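Vanadium-dependent bromoperoxidase (Corallina officinalis, PDB 1QHB) catalyses the vanadate-dependent bromination of organic substrates with hydrogen peroxide and bromide, working as a homododecamer that also binds one calcium ion per subunit. Local coordinates at residues D64-I69 against E425-E430; L162-L167 against I189-G194; E311-G316 against L326-H331; S174-P179 against G221-G226; S152-A157 against P208-R213. All blocks are in the same frame, centred on the assembly; numbering follows the deposited sequence.

Along the chain, contact 1 spans the other four: its two segments lie 356 residues apart, and contacts 5, 2, 4 and 3 fall between them. Contacts 5 and 2 use the two ends of helix 153-167, with centres 16 Å apart. Contacts 2 and 4 alternate along the sequence and touch, Met165 CG lying 3.6 Å from Phe224 CE1, so helices 153-167 and 182-192 and segments 174-179 and 221-226 pack together. Contact 3, its centre 23 Å from that of contact 2, joins strand 313-318 to helix 323-332 near the vanadate site. Contact 1 lies at the surface, its centre 25 to 36 Å from the other centres. In this helix-rich chain, four contacts hold the body and one ties surface loops.

Contact 1 of 5, residues D64-I69 against E425-E430; sequences DDNGAI and ESVFPE
Asn66 and Phe428 both turn CG away from their carbonyl carbons (chi1 -74° and -52°), which brings the amide of Asn66 over to Val427 and the Phe428 ring to the backbone of a type I beta turn, Asp64 to Gly67. The ring meets the turn by its edge: Asn66 O lies in the ring plane, 3.2 Å from Phe428 CE2, where the slightly positive C-H rim suits a carbonyl oxygen. Ala68 CB, small beside the rim, is 4.3 Å from Phe428 CZ. Val427 CG1 sits over the centre of one ring face and also meets Asn66 OD1 at 3.8 Å, so the one methyl touches both ring face and amide oxygen. Helix 407-422 backs the group, with Val416 touching Asn66 and Val427 and Leu413 touching Phe428. The contact joins two surface loops, those before helix 72-84 and helix 432-437, without a hydrogen bond between them. Glycine suits position 67, whose positive phi would press a side chain against the preceding carbonyl. Asp64 fixes the turn from within: its OD1 accepts from Asn66 N at 2.9 Å, which makes an Asx turn, and also from Ala68 N at 2.9 Å, the two donors approaching from opposite faces of the carboxylate plane.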
# COMPACT_ATOMS: atom_id res chain seq x y z
N ASP A 64 -45.00 -38.84 4.56
CA ASP A 64 -45.75 -39.99 5.02
C ASP A 64 -47.22 -39.68 4.78
O ASP A 64 -47.46 -38.59 4.25
CB ASP A 64 -45.46 -40.38 6.46
CG ASP A 64 -45.85 -39.42 7.52
OD1 ASP A 64 -46.55 -38.42 7.22
OD2 ASP A 64 -45.47 -39.60 8.72
N ASP A 65 -48.15 -40.53 5.19
CA ASP A 65 -49.57 -40.28 4.97
C ASP A 65 -50.14 -39.13 5.77
O ASP A 65 -51.30 -38.75 5.55
CB ASP A 65 -50.40 -41.51 5.39
CG ASP A 65 -50.09 -42.73 4.55
OD1 ASP A 65 -49.60 -42.55 3.42
OD2 ASP A 65 -50.35 -43.84 5.04
N ASN A 66 -49.42 -38.62 6.76
CA ASN A 66 -49.93 -37.49 7.53
C ASN A 66 -49.28 -36.21 7.01
O ASN A 66 -49.50 -35.15 7.60
CB ASN A 66 -49.60 -37.67 8.99
CG ASN A 66 -50.38 -38.69 9.77
OD1 ASN A 66 -49.83 -39.25 10.73
ND2 ASN A 66 -51.64 -38.85 9.43
N GLY A 67 -48.44 -36.32 6.00
CA GLY A 67 -47.82 -35.12 5.43
C GLY A 67 -46.51 -34.72 6.13
O GLY A 67 -45.95 -33.66 5.80
N ALA A 68 -45.94 -35.56 6.98
CA ALA A 68 -44.67 -35.23 7.60
C ALA A 68 -43.58 -35.93 6.80
O ALA A 68 -43.85 -37.03 6.28
CB ALA A 68 -44.59 -35.74 9.03
N ILE A 69 -42.36 -35.36 6.77
CA ILE A 69 -41.37 -36.11 5.97
C ILE A 69 -41.07 -37.43 6.66
O ILE A 69 -41.13 -37.54 7.88
CB ILE A 69 -40.07 -35.32 5.76
CG1 ILE A 69 -39.50 -34.83 7.10
CG2 ILE A 69 -40.32 -34.19 4.77
CD1 ILE A 69 -38.17 -34.12 6.85
N GLU A 425 -58.14 -39.09 18.26
CA GLU A 425 -56.71 -39.42 18.12
C GLU A 425 -55.91 -38.12 18.09
O GLU A 425 -56.46 -37.06 17.76
CB GLU A 425 -56.55 -40.16 16.82
CG GLU A 425 -55.59 -41.28 16.59
CD GLU A 425 -55.54 -41.65 15.11
OE1 GLU A 425 -56.60 -41.58 14.44
OE2 GLU A 425 -54.44 -41.98 14.63
N SER A 426 -54.62 -38.17 18.40
CA SER A 426 -53.85 -36.94 18.41
C SER A 426 -52.77 -36.95 17.35
O SER A 426 -51.95 -37.86 17.37
CB SER A 426 -53.21 -36.63 19.76
OG SER A 426 -54.21 -36.60 20.78
N VAL A 427 -52.86 -36.01 16.42
CA VAL A 427 -51.83 -35.92 15.38
C VAL A 427 -51.53 -34.43 15.27
O VAL A 427 -52.47 -33.64 15.11
CB VAL A 427 -52.17 -36.54 14.02
CG1 VAL A 427 -50.95 -36.52 13.11
CG2 VAL A 427 -52.65 -37.98 14.10
N PHE A 428 -50.26 -34.03 15.40
CA PHE A 428 -49.93 -32.60 15.28
C PHE A 428 -50.68 -31.72 16.28
O PHE A 428 -51.34 -30.72 15.99
CB PHE A 428 -50.15 -32.07 13.86
CG PHE A 428 -49.49 -32.82 12.74
CD1 PHE A 428 -48.24 -33.41 12.88
CD2 PHE A 428 -50.14 -32.96 11.52
CE1 PHE A 428 -47.65 -34.08 11.82
CE2 PHE A 428 -49.56 -33.65 10.46
CZ PHE A 428 -48.30 -34.20 10.61
N PRO A 429 -50.45 -31.99 17.56
CA PRO A 429 -51.03 -31.26 18.66
C PRO A 429 -50.64 -29.81 18.66
O PRO A 429 -51.39 -28.90 19.05
CB PRO A 429 -50.58 -32.01 19.91
CG PRO A 429 -49.38 -32.77 19.51
CD PRO A 429 -49.59 -33.11 18.05
N GLU A 430 -49.52 -29.48 18.03
CA GLU A 430 -49.03 -28.12 17.88
C GLU A 430 -50.04 -27.24 17.17
O GLU A 430 -50.04 -26.03 17.39
CB GLU A 430 -47.69 -28.11 17.12
CG GLU A 430 -46.62 -28.98 17.78
CD GLU A 430 -46.59 -30.37 17.21
OE1 GLU A 430 -47.67 -30.95 16.95
OE2 GLU A 430 -45.55 -31.02 16.94

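Contact 2 of 5, residues L162-L167 against I189-G194; sequences LYLMAL and IERLNG
Leu164 carries the first helix's side of this contact and meets both Leu192 and Arg191. Before it in sequence, Leu162 and Tyr163 face other parts of the fold, the Tyr163 hydroxyl being bonded to Phe465 O. At Leu164 the chain turns CG away from the carbonyl carbon (chi1 -68°), and the two methyls of the branched end divide the work. CD1 meets Leu192 tip to tip, 3.7 Å from its CD2 and 3.8 Å from its CG, while CD2 lies 3.5 Å from Arg191 NH2. Leucine suits this buried place because its fork can serve two neighbours at once. Arg191 comes across obliquely, its chain bent at chi3 (-72°); the guanidinium is held by a salt bridge from NH1 to Asp444 and by a bond from NE to Ser187 O, so its charge is answered while NH2 rests by a methyl. Farther along, Met165 and Leu167 face other helices. The contact is thus a helix-helix packing of 153-167 on 182-192, whose segments come closest at Leu164 and Leu192, with CA atoms 9.2 Å apart; helix 439-456 touches both helices, through Tyr163 and Leu167 of the first and Arg191 of the second, and helix 530-548 packs on Leu162 and Met165.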
# COMPACT_ATOMS: atom_id res chain seq x y z
N LEU A 162 -56.81 -16.56 4.48
CA LEU A 162 -56.59 -17.32 3.24
C LEU A 162 -57.71 -18.28 2.94
O LEU A 162 -57.97 -18.55 1.74
CB LEU A 162 -55.30 -18.17 3.30
CG LEU A 162 -53.98 -17.43 3.44
CD1 LEU A 162 -52.79 -18.36 3.52
CD2 LEU A 162 -53.80 -16.44 2.31
N TYR A 163 -58.29 -18.91 3.98
CA TYR A 163 -59.42 -19.83 3.71
C TYR A 163 -60.62 -19.03 3.20
O TYR A 163 -61.33 -19.43 2.26
CB TYR A 163 -59.85 -20.54 5.00
CG TYR A 163 -59.11 -21.84 5.30
CD1 TYR A 163 -59.33 -22.98 4.56
CD2 TYR A 163 -58.28 -21.93 6.39
CE1 TYR A 163 -58.69 -24.18 4.83
CE2 TYR A 163 -57.63 -23.11 6.69
CZ TYR A 163 -57.84 -24.21 5.90
OH TYR A 163 -57.16 -25.36 6.22
N LEU A 164 -60.87 -17.86 3.71
CA LEU A 164 -61.99 -17.02 3.26
C LEU A 164 -61.75 -16.48 1.87
O LEU A 164 -62.71 -16.39 1.08
CB LEU A 164 -62.27 -15.88 4.24
CG LEU A 164 -62.83 -16.42 5.57
CD1 LEU A 164 -62.59 -15.42 6.66
CD2 LEU A 164 -64.34 -16.73 5.42
N MET A 165 -60.47 -16.24 1.50
CA MET A 165 -60.20 -15.79 0.15
C MET A 165 -60.49 -16.95 -0.79
O MET A 165 -60.96 -16.70 -1.87
CB MET A 165 -58.76 -15.40 -0.07
CG MET A 165 -58.40 -14.07 0.57
SD MET A 165 -56.60 -13.92 0.51
CE MET A 165 -56.46 -12.15 0.79
N ALA A 166 -60.13 -18.17 -0.38
CA ALA A 166 -60.41 -19.33 -1.23
C ALA A 166 -61.92 -19.55 -1.36
O ALA A 166 -62.37 -19.89 -2.46
CB ALA A 166 -59.76 -20.53 -0.58
N LEU A 167 -62.72 -19.35 -0.31
CA LEU A 167 -64.17 -19.56 -0.48
C LEU A 167 -64.78 -18.42 -1.26
O LEU A 167 -65.79 -18.61 -1.96
CB LEU A 167 -64.84 -19.69 0.89
CG LEU A 167 -64.44 -20.86 1.78
CD1 LEU A 167 -64.89 -20.64 3.21
CD2 LEU A 167 -65.01 -22.17 1.24
N ILE A 189 -66.22 -10.91 7.58
CA ILE A 189 -65.72 -9.85 8.45
C ILE A 189 -65.90 -10.10 9.94
O ILE A 189 -65.15 -9.67 10.82
CB ILE A 189 -66.47 -8.58 8.01
CG1 ILE A 189 -65.89 -8.11 6.65
CG2 ILE A 189 -66.43 -7.43 8.99
CD1 ILE A 189 -66.81 -7.09 5.98
N GLU A 190 -66.99 -10.72 10.33
CA GLU A 190 -67.30 -11.00 11.74
C GLU A 190 -66.40 -12.12 12.24
O GLU A 190 -65.98 -12.16 13.38
CB GLU A 190 -68.78 -11.28 11.73
CG GLU A 190 -69.57 -11.32 13.01
CD GLU A 190 -71.06 -11.42 12.65
OE1 GLU A 190 -71.46 -10.70 11.70
OE2 GLU A 190 -71.80 -12.20 13.27
N ARG A 191 -66.06 -13.09 11.41
CA ARG A 191 -65.19 -14.20 11.80
C ARG A 191 -63.77 -13.69 11.95
O ARG A 191 -63.17 -13.88 13.01
CB ARG A 191 -65.44 -15.33 10.79
CG ARG A 191 -66.89 -15.83 11.03
CD ARG A 191 -67.19 -17.17 10.38
NE ARG A 191 -67.26 -17.01 8.93
CZ ARG A 191 -67.48 -17.94 8.01
NH1 ARG A 191 -67.67 -19.19 8.40
NH2 ARG A 191 -67.50 -17.61 6.72
N LEU A 192 -63.31 -12.82 11.03
CA LEU A 192 -61.97 -12.27 11.15
C LEU A 192 -61.96 -11.33 12.34
O LEU A 192 -60.98 -11.41 13.10
CB LEU A 192 -61.51 -11.55 9.89
CG LEU A 192 -61.41 -12.41 8.62
CD1 LEU A 192 -61.24 -11.49 7.43
CD2 LEU A 192 -60.25 -13.39 8.77
N ASN A 193 -63.03 -10.56 12.57
CA ASN A 193 -63.03 -9.68 13.73
C ASN A 193 -63.20 -10.43 15.06
O ASN A 193 -63.06 -9.82 16.13
CB ASN A 193 -64.05 -8.56 13.66
CG ASN A 193 -63.64 -7.47 12.70
OD1 ASN A 193 -62.44 -7.27 12.52
ND2 ASN A 193 -64.58 -6.78 12.09
N GLY A 194 -63.41 -11.73 15.03
CA GLY A 194 -63.45 -12.51 16.24
C GLY A 194 -62.06 -13.01 16.57
O GLY A 194 -61.96 -13.71 17.55

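Contact 3 of 5, residues E311-G316 against L326-H331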
# COMPACT_ATOMS: atom_id res chain seq x y z
N GLU A 311 -54.76 -26.60 -15.36
CA GLU A 311 -55.97 -25.81 -15.32
C GLU A 311 -56.76 -25.74 -16.62
O GLU A 311 -56.24 -25.81 -17.73
CB GLU A 311 -55.61 -24.37 -14.90
CG GLU A 311 -55.11 -24.38 -13.47
CD GLU A 311 -53.58 -24.44 -13.44
OE1 GLU A 311 -52.93 -24.59 -14.49
OE2 GLU A 311 -53.05 -24.32 -12.31
N SER A 312 -58.06 -25.46 -16.47
CA SER A 312 -58.90 -25.28 -17.67
C SER A 312 -59.42 -23.84 -17.61
O SER A 312 -59.50 -23.28 -16.53
CB SER A 312 -60.14 -26.13 -17.78
OG SER A 312 -60.82 -26.03 -16.49
N TYR A 313 -59.64 -23.29 -18.78
CA TYR A 313 -60.01 -21.90 -18.99
C TYR A 313 -61.26 -21.84 -19.88
O TYR A 313 -61.58 -22.76 -20.62
CB TYR A 313 -58.87 -21.14 -19.78
CG TYR A 313 -57.60 -21.15 -18.94
CD1 TYR A 313 -56.71 -22.23 -18.96
CD2 TYR A 313 -57.37 -20.09 -18.05
CE1 TYR A 313 -55.60 -22.26 -18.13
CE2 TYR A 313 -56.26 -20.14 -17.24
CZ TYR A 313 -55.38 -21.20 -17.27
OH TYR A 313 -54.32 -21.15 -16.42
N GLU A 314 -61.90 -20.68 -19.84
CA GLU A 314 -62.99 -20.36 -20.74
C GLU A 314 -62.37 -19.60 -21.91
O GLU A 314 -61.26 -19.11 -21.80
CB GLU A 314 -64.01 -19.46 -20.05
CG GLU A 314 -64.70 -20.10 -18.85
CD GLU A 314 -65.69 -21.18 -19.24
OE1 GLU A 314 -66.11 -21.17 -20.42
OE2 GLU A 314 -66.04 -22.03 -18.39
N PRO A 315 -63.07 -19.59 -23.04
CA PRO A 315 -62.64 -18.90 -24.23
C PRO A 315 -62.59 -17.39 -23.98
O PRO A 315 -63.36 -16.90 -23.14
CB PRO A 315 -63.71 -19.22 -25.29
CG PRO A 315 -64.42 -20.40 -24.73
CD PRO A 315 -64.40 -20.25 -23.22
N GLY A 316 -61.73 -16.67 -24.72
CA GLY A 316 -61.71 -15.22 -24.60
C GLY A 316 -60.84 -14.71 -23.45
O GLY A 316 -59.88 -15.31 -23.00
N LEU A 326 -57.54 -12.26 -10.47
CA LEU A 326 -56.30 -11.65 -9.99
C LEU A 326 -55.35 -12.79 -9.69
O LEU A 326 -54.19 -12.72 -10.07
CB LEU A 326 -56.55 -10.73 -8.78
CG LEU A 326 -55.33 -9.94 -8.32
CD1 LEU A 326 -54.74 -9.12 -9.47
CD2 LEU A 326 -55.64 -9.06 -7.10
N ALA A 327 -55.79 -13.92 -9.11
CA ALA A 327 -54.93 -15.10 -8.95
C ALA A 327 -54.41 -15.56 -10.29
O ALA A 327 -53.19 -15.83 -10.50
CB ALA A 327 -55.73 -16.22 -8.29
N THR A 328 -55.24 -15.67 -11.31
CA THR A 328 -54.77 -16.10 -12.63
C THR A 328 -53.71 -15.12 -13.16
O THR A 328 -52.75 -15.49 -13.86
CB THR A 328 -55.90 -16.17 -13.68
OG1 THR A 328 -56.87 -17.09 -13.16
CG2 THR A 328 -55.45 -16.63 -15.07
N TRP A 329 -53.93 -13.82 -12.99
CA TRP A 329 -52.97 -12.81 -13.45
C TRP A 329 -51.57 -13.08 -12.86
O TRP A 329 -50.57 -13.07 -13.62
CB TRP A 329 -53.49 -11.43 -13.00
CG TRP A 329 -52.98 -10.29 -13.84
CD1 TRP A 329 -53.64 -9.66 -14.84
CD2 TRP A 329 -51.68 -9.67 -13.77
NE1 TRP A 329 -52.84 -8.68 -15.41
CE2 TRP A 329 -51.64 -8.67 -14.77
CE3 TRP A 329 -50.55 -9.91 -12.99
CZ2 TRP A 329 -50.53 -7.86 -14.99
CZ3 TRP A 329 -49.43 -9.12 -13.19
CH2 TRP A 329 -49.43 -8.10 -14.18
N VAL A 330 -51.48 -13.38 -11.57
CA VAL A 330 -50.19 -13.59 -10.92
C VAL A 330 -49.69 -15.03 -11.00
O VAL A 330 -48.64 -15.38 -10.44
CB VAL A 330 -50.19 -13.10 -9.44
CG1 VAL A 330 -50.59 -11.64 -9.27
CG2 VAL A 330 -51.11 -13.99 -8.63
N HIS A 331 -50.35 -15.91 -11.79
CA HIS A 331 -49.87 -17.25 -11.94
C HIS A 331 -48.70 -17.21 -12.94
O HIS A 331 -47.78 -18.01 -12.87
CB HIS A 331 -50.96 -18.19 -12.49
CG HIS A 331 -50.59 -19.65 -12.37
ND1 HIS A 331 -51.47 -20.68 -12.65
CD2 HIS A 331 -49.48 -20.26 -11.88
CE1 HIS A 331 -50.89 -21.85 -12.41
NE2 HIS A 331 -49.69 -21.62 -11.94
O HOH W 1 -54.16 -20.25 -13.61
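Glu311 and His331 meet by carboxylate and ring edge, Glu311 OE2 lying 3.3 Å from His331 CE1, where strand 313-318 of a three-stranded antiparallel sheet and the loop before it pack against helix 323-332. His331 holds CG anti to the backbone N (chi1 -167°) and the Glu311 chain bends at chi2 (96°), so the flat groups meet from opposite directions, their planes 84° apart. No conventional hydrogen bond links them; the C-H of CE1, probably polarised, faces the acid. Beside it, Tyr313 turns a ring edge to Thr328, with CE2 4.2 Å from CG2; a beta-branched residue gives the helix a methyl for the ring while its OG1 bonds back to Arg324 O.

Farther out, Glu311 OE2 accepts from Ala472 N, and His331 NE2 is bonded to Glu473 OE2, while Phe471 stacks on the imidazole; histidine suits the place because both nitrogens and the ring face find partners. The two acids stand close together, which the histidine and Ala472 N-H may ease. Thr328 O accepts from Ser275 OG of a neighbouring subunit, so the contact lies at a subunit interface. The His331 side chain is about 5 Å from that of Arg545, which by similarity binds vanadate. Water 1 joins the segments, lying 3.0 Å from Tyr313 OH and 2.9 Å from His331 ND1, in the plane of the imidazole.

Contact 4 of 5, residues S174-P179 against G221-G226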
# COMPACT_ATOMS: atom_id res chain seq x y z
N SER A 174 -66.18 -5.58 -7.83
CA SER A 174 -67.18 -4.53 -7.85
C SER A 174 -68.44 -4.87 -7.09
O SER A 174 -69.33 -4.01 -7.04
CB SER A 174 -67.55 -4.23 -9.32
OG SER A 174 -66.49 -3.56 -9.97
N GLU A 175 -68.62 -6.04 -6.55
CA GLU A 175 -69.81 -6.46 -5.85
C GLU A 175 -69.57 -6.84 -4.40
O GLU A 175 -70.37 -7.58 -3.83
CB GLU A 175 -70.41 -7.67 -6.59
CG GLU A 175 -70.94 -7.22 -7.95
CD GLU A 175 -71.67 -8.31 -8.73
OE1 GLU A 175 -71.41 -9.50 -8.49
OE2 GLU A 175 -72.48 -7.95 -9.61
N PHE A 176 -68.49 -6.36 -3.80
CA PHE A 176 -68.19 -6.64 -2.41
C PHE A 176 -69.28 -6.10 -1.50
O PHE A 176 -69.53 -6.62 -0.41
CB PHE A 176 -66.87 -5.97 -2.03
CG PHE A 176 -65.63 -6.79 -2.17
CD1 PHE A 176 -65.54 -7.82 -3.09
CD2 PHE A 176 -64.52 -6.50 -1.38
CE1 PHE A 176 -64.40 -8.60 -3.21
CE2 PHE A 176 -63.39 -7.26 -1.49
CZ PHE A 176 -63.31 -8.29 -2.41
N ASP A 177 -69.85 -4.96 -1.84
CA ASP A 177 -70.89 -4.31 -1.06
C ASP A 177 -72.27 -4.56 -1.63
O ASP A 177 -73.26 -3.93 -1.23
CB ASP A 177 -70.61 -2.80 -0.96
CG ASP A 177 -70.74 -2.33 0.48
OD1 ASP A 177 -71.16 -3.12 1.37
OD2 ASP A 177 -70.42 -1.15 0.76
N SER A 178 -72.41 -5.49 -2.56
CA SER A 178 -73.70 -5.83 -3.14
C SER A 178 -74.44 -6.86 -2.30
O SER A 178 -73.88 -7.85 -1.82
CB SER A 178 -73.53 -6.35 -4.56
OG SER A 178 -74.39 -7.43 -4.82
N PRO A 179 -75.75 -6.70 -2.23
CA PRO A 179 -76.65 -7.55 -1.47
C PRO A 179 -76.52 -9.00 -1.83
O PRO A 179 -76.59 -9.81 -0.91
CB PRO A 179 -78.04 -7.02 -1.79
CG PRO A 179 -77.80 -5.57 -2.05
CD PRO A 179 -76.48 -5.52 -2.78
N GLY A 221 -64.33 -2.07 3.46
CA GLY A 221 -63.37 -1.19 2.83
C GLY A 221 -61.94 -1.61 2.95
O GLY A 221 -61.12 -1.09 2.18
N ASN A 222 -61.59 -2.50 3.86
CA ASN A 222 -60.19 -2.95 3.91
C ASN A 222 -60.09 -4.46 3.73
O ASN A 222 -58.98 -5.00 3.77
CB ASN A 222 -59.53 -2.48 5.19
CG ASN A 222 -59.99 -3.10 6.45
OD1 ASN A 222 -60.50 -4.20 6.51
ND2 ASN A 222 -59.81 -2.34 7.53
N LEU A 223 -61.22 -5.11 3.49
CA LEU A 223 -61.24 -6.56 3.35
C LEU A 223 -60.36 -7.04 2.21
O LEU A 223 -60.46 -6.67 1.02
CB LEU A 223 -62.66 -7.11 3.19
CG LEU A 223 -62.85 -8.61 3.04
CD1 LEU A 223 -62.61 -9.38 4.34
CD2 LEU A 223 -64.28 -8.89 2.59
N PHE A 224 -59.42 -7.91 2.58
CA PHE A 224 -58.49 -8.50 1.60
C PHE A 224 -57.56 -7.49 0.95
O PHE A 224 -57.03 -7.74 -0.15
CB PHE A 224 -59.30 -9.27 0.53
CG PHE A 224 -60.13 -10.44 1.01
CD1 PHE A 224 -59.93 -11.08 2.21
CD2 PHE A 224 -61.18 -10.90 0.21
CE1 PHE A 224 -60.72 -12.14 2.62
CE2 PHE A 224 -61.96 -11.97 0.59
CZ PHE A 224 -61.74 -12.59 1.80
N ARG A 225 -57.37 -6.32 1.55
CA ARG A 225 -56.48 -5.31 0.98
C ARG A 225 -55.13 -5.33 1.70
O ARG A 225 -55.03 -5.96 2.75
CB ARG A 225 -57.10 -3.91 1.14
CG ARG A 225 -58.38 -3.77 0.30
CD ARG A 225 -58.70 -2.30 0.11
NE ARG A 225 -59.97 -2.08 -0.53
CZ ARG A 225 -60.29 -1.01 -1.26
NH1 ARG A 225 -59.42 -0.05 -1.50
NH2 ARG A 225 -61.53 -0.93 -1.75
N GLY A 226 -54.15 -4.63 1.14
CA GLY A 226 -52.82 -4.56 1.75
C GLY A 226 -52.86 -3.26 2.58
O GLY A 226 -53.94 -2.64 2.67
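Phe176 and Leu223 meet where two beta turns face each other, a type I turn from Glu175 to Ser178 and a type II turn from Asn222 to Arg225, closed by Ser178 N to Glu175 O and Arg225 N to Asn222 O. Phe176 is the one residue of its turn to reach across. Its ring presents an edge to the second turn, with Leu223 O in the ring plane, 3.9 Å from CE2. The same CE2 comes within 4.5 Å of Leu223 CD2, and CZ lies 4.3 Å from Phe224 CD2, where the rings meet obliquely. Leu223, with CG opposite the backbone N (chi1 -180°), sets that atom over the centre of one face of the Phe224 ring, 3.8 Å above it, so Leu223 and Phe224 pack on each other as well as on Phe176. Large flat and branched residues suit these buried places, which link the loop between helices 153-167 and 182-192 to the loop after helix 208-213. Helices 153-167 and 182-192 provide the next layer: Phe224 touches Leu164, and Leu223 touches Ile185 and Leu192. With no hydrogen bond between the two turns, cohesion rests mainly on apolar contact, with at most a slight contribution from the ring edge facing Leu223 O.

Contact 5 of 5, residues S152-A157 against P208-R213; sequences SPELIA and PAEIRR
Glu154 and Arg213 cross at about a right angle, yet their charged ends lie nearly in one plane, the carboxylate and guanidinium tilted only 17° apart. The guanidinium takes the acid in a bidentate, side-on salt bridge: NE gives a hydrogen bond to Glu154 OE2 of 2.7 Å and NH2 one to Glu154 OE1 of 3.0 Å. Both are almost straight, and each oxygen offers its syn lone pair. Arg213, on segment 208-213, reaches there with CG placed between backbone N and carbonyl carbon (chi1 65°), then runs extended to NE. Glu154, early in helix 153-167, reaches out straight; Ser152 caps that helix, its OG accepting from Leu155 N at 3.3 Å. Glu210 lies beside the pair, its CA over the centre of one guanidinium face. Its acid stands near that of Glu154, with OE1 of Glu154 4.4 Å from OE2 of Glu210, and water 2 donates to both of those oxygens. The remaining NH1 of Arg213 is bridged to Glu558. One arginine thus joins two helices to a third, 553-574, and its positive charge, with the shared water, probably eases the repulsion between the neighbouring acids.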
# COMPACT_ATOMS: atom_id res chain seq x y z
N SER A 152 -49.04 -19.00 16.74
CA SER A 152 -49.29 -17.60 17.13
C SER A 152 -50.63 -17.11 16.65
O SER A 152 -51.19 -17.51 15.61
CB SER A 152 -48.20 -16.69 16.53
OG SER A 152 -48.24 -16.72 15.10
N PRO A 153 -51.13 -16.07 17.32
CA PRO A 153 -52.37 -15.40 16.92
C PRO A 153 -52.22 -14.92 15.49
O PRO A 153 -53.13 -15.04 14.65
CB PRO A 153 -52.46 -14.21 17.88
CG PRO A 153 -51.72 -14.69 19.10
CD PRO A 153 -50.54 -15.48 18.55
N GLU A 154 -51.06 -14.35 15.15
CA GLU A 154 -50.82 -13.89 13.79
C GLU A 154 -51.10 -14.91 12.68
O GLU A 154 -51.74 -14.67 11.63
CB GLU A 154 -49.40 -13.40 13.60
CG GLU A 154 -49.26 -12.61 12.29
CD GLU A 154 -47.97 -11.83 12.17
OE1 GLU A 154 -47.10 -11.98 13.06
OE2 GLU A 154 -47.89 -11.08 11.20
N LEU A 155 -50.59 -16.14 12.86
CA LEU A 155 -50.73 -17.19 11.85
C LEU A 155 -52.18 -17.62 11.79
O LEU A 155 -52.77 -17.89 10.71
CB LEU A 155 -49.77 -18.32 12.22
CG LEU A 155 -49.60 -19.54 11.31
CD1 LEU A 155 -50.71 -20.55 11.59
CD2 LEU A 155 -49.63 -19.20 9.84
N ILE A 156 -52.82 -17.70 12.97
CA ILE A 156 -54.24 -18.04 13.01
C ILE A 156 -55.02 -17.08 12.12
O ILE A 156 -55.79 -17.52 11.25
CB ILE A 156 -54.76 -18.03 14.45
CG1 ILE A 156 -54.09 -19.15 15.25
CG2 ILE A 156 -56.28 -18.19 14.44
CD1 ILE A 156 -54.31 -18.97 16.74
N ALA A 157 -54.83 -15.78 12.34
CA ALA A 157 -55.48 -14.79 11.49
C ALA A 157 -55.05 -14.89 10.04
O ALA A 157 -55.86 -14.55 9.19
CB ALA A 157 -55.10 -13.37 11.96
N PRO A 208 -40.97 -4.74 17.13
CA PRO A 208 -41.34 -3.64 16.28
C PRO A 208 -41.87 -4.09 14.94
O PRO A 208 -42.80 -3.45 14.42
CB PRO A 208 -40.11 -2.78 16.14
CG PRO A 208 -39.28 -3.12 17.33
CD PRO A 208 -39.64 -4.51 17.77
N ALA A 209 -41.28 -5.13 14.33
CA ALA A 209 -41.76 -5.56 13.02
C ALA A 209 -43.22 -6.04 13.06
O ALA A 209 -43.96 -5.81 12.12
CB ALA A 209 -40.88 -6.68 12.50
N GLU A 210 -43.60 -6.69 14.16
CA GLU A 210 -44.96 -7.14 14.38
C GLU A 210 -45.91 -5.98 14.56
O GLU A 210 -47.02 -6.06 14.06
CB GLU A 210 -45.06 -7.91 15.70
CG GLU A 210 -45.00 -9.41 15.52
CD GLU A 210 -45.37 -10.20 16.76
OE1 GLU A 210 -46.15 -9.77 17.63
OE2 GLU A 210 -44.83 -11.32 16.79
N ILE A 211 -45.48 -4.96 15.30
CA ILE A 211 -46.32 -3.80 15.54
C ILE A 211 -46.57 -3.16 14.21
O ILE A 211 -47.69 -2.79 13.88
CB ILE A 211 -45.70 -2.82 16.55
CG1 ILE A 211 -45.68 -3.46 17.95
CG2 ILE A 211 -46.41 -1.47 16.57
CD1 ILE A 211 -44.66 -2.83 18.89
N ARG A 212 -45.55 -3.03 13.36
CA ARG A 212 -45.77 -2.38 12.07
C ARG A 212 -46.70 -3.15 11.15
O ARG A 212 -47.44 -2.54 10.37
CB ARG A 212 -44.39 -2.13 11.42
CG ARG A 212 -44.52 -1.19 10.23
CD ARG A 212 -43.21 -0.97 9.49
NE ARG A 212 -43.50 -0.27 8.23
CZ ARG A 212 -42.63 0.19 7.34
NH1 ARG A 212 -41.31 0.08 7.50
NH2 ARG A 212 -43.10 0.79 6.24
N ARG A 213 -46.74 -4.48 11.16
CA ARG A 213 -47.67 -5.15 10.23
C ARG A 213 -48.97 -5.62 10.87
O ARG A 213 -49.76 -6.27 10.18
CB ARG A 213 -46.96 -6.34 9.55
CG ARG A 213 -46.57 -7.45 10.50
CD ARG A 213 -45.81 -8.58 9.74
NE ARG A 213 -45.63 -9.64 10.75
CZ ARG A 213 -44.47 -9.92 11.30
NH1 ARG A 213 -43.36 -9.27 10.94
NH2 ARG A 213 -44.39 -10.86 12.23
O HOH W 2 -46.26 -13.11 15.24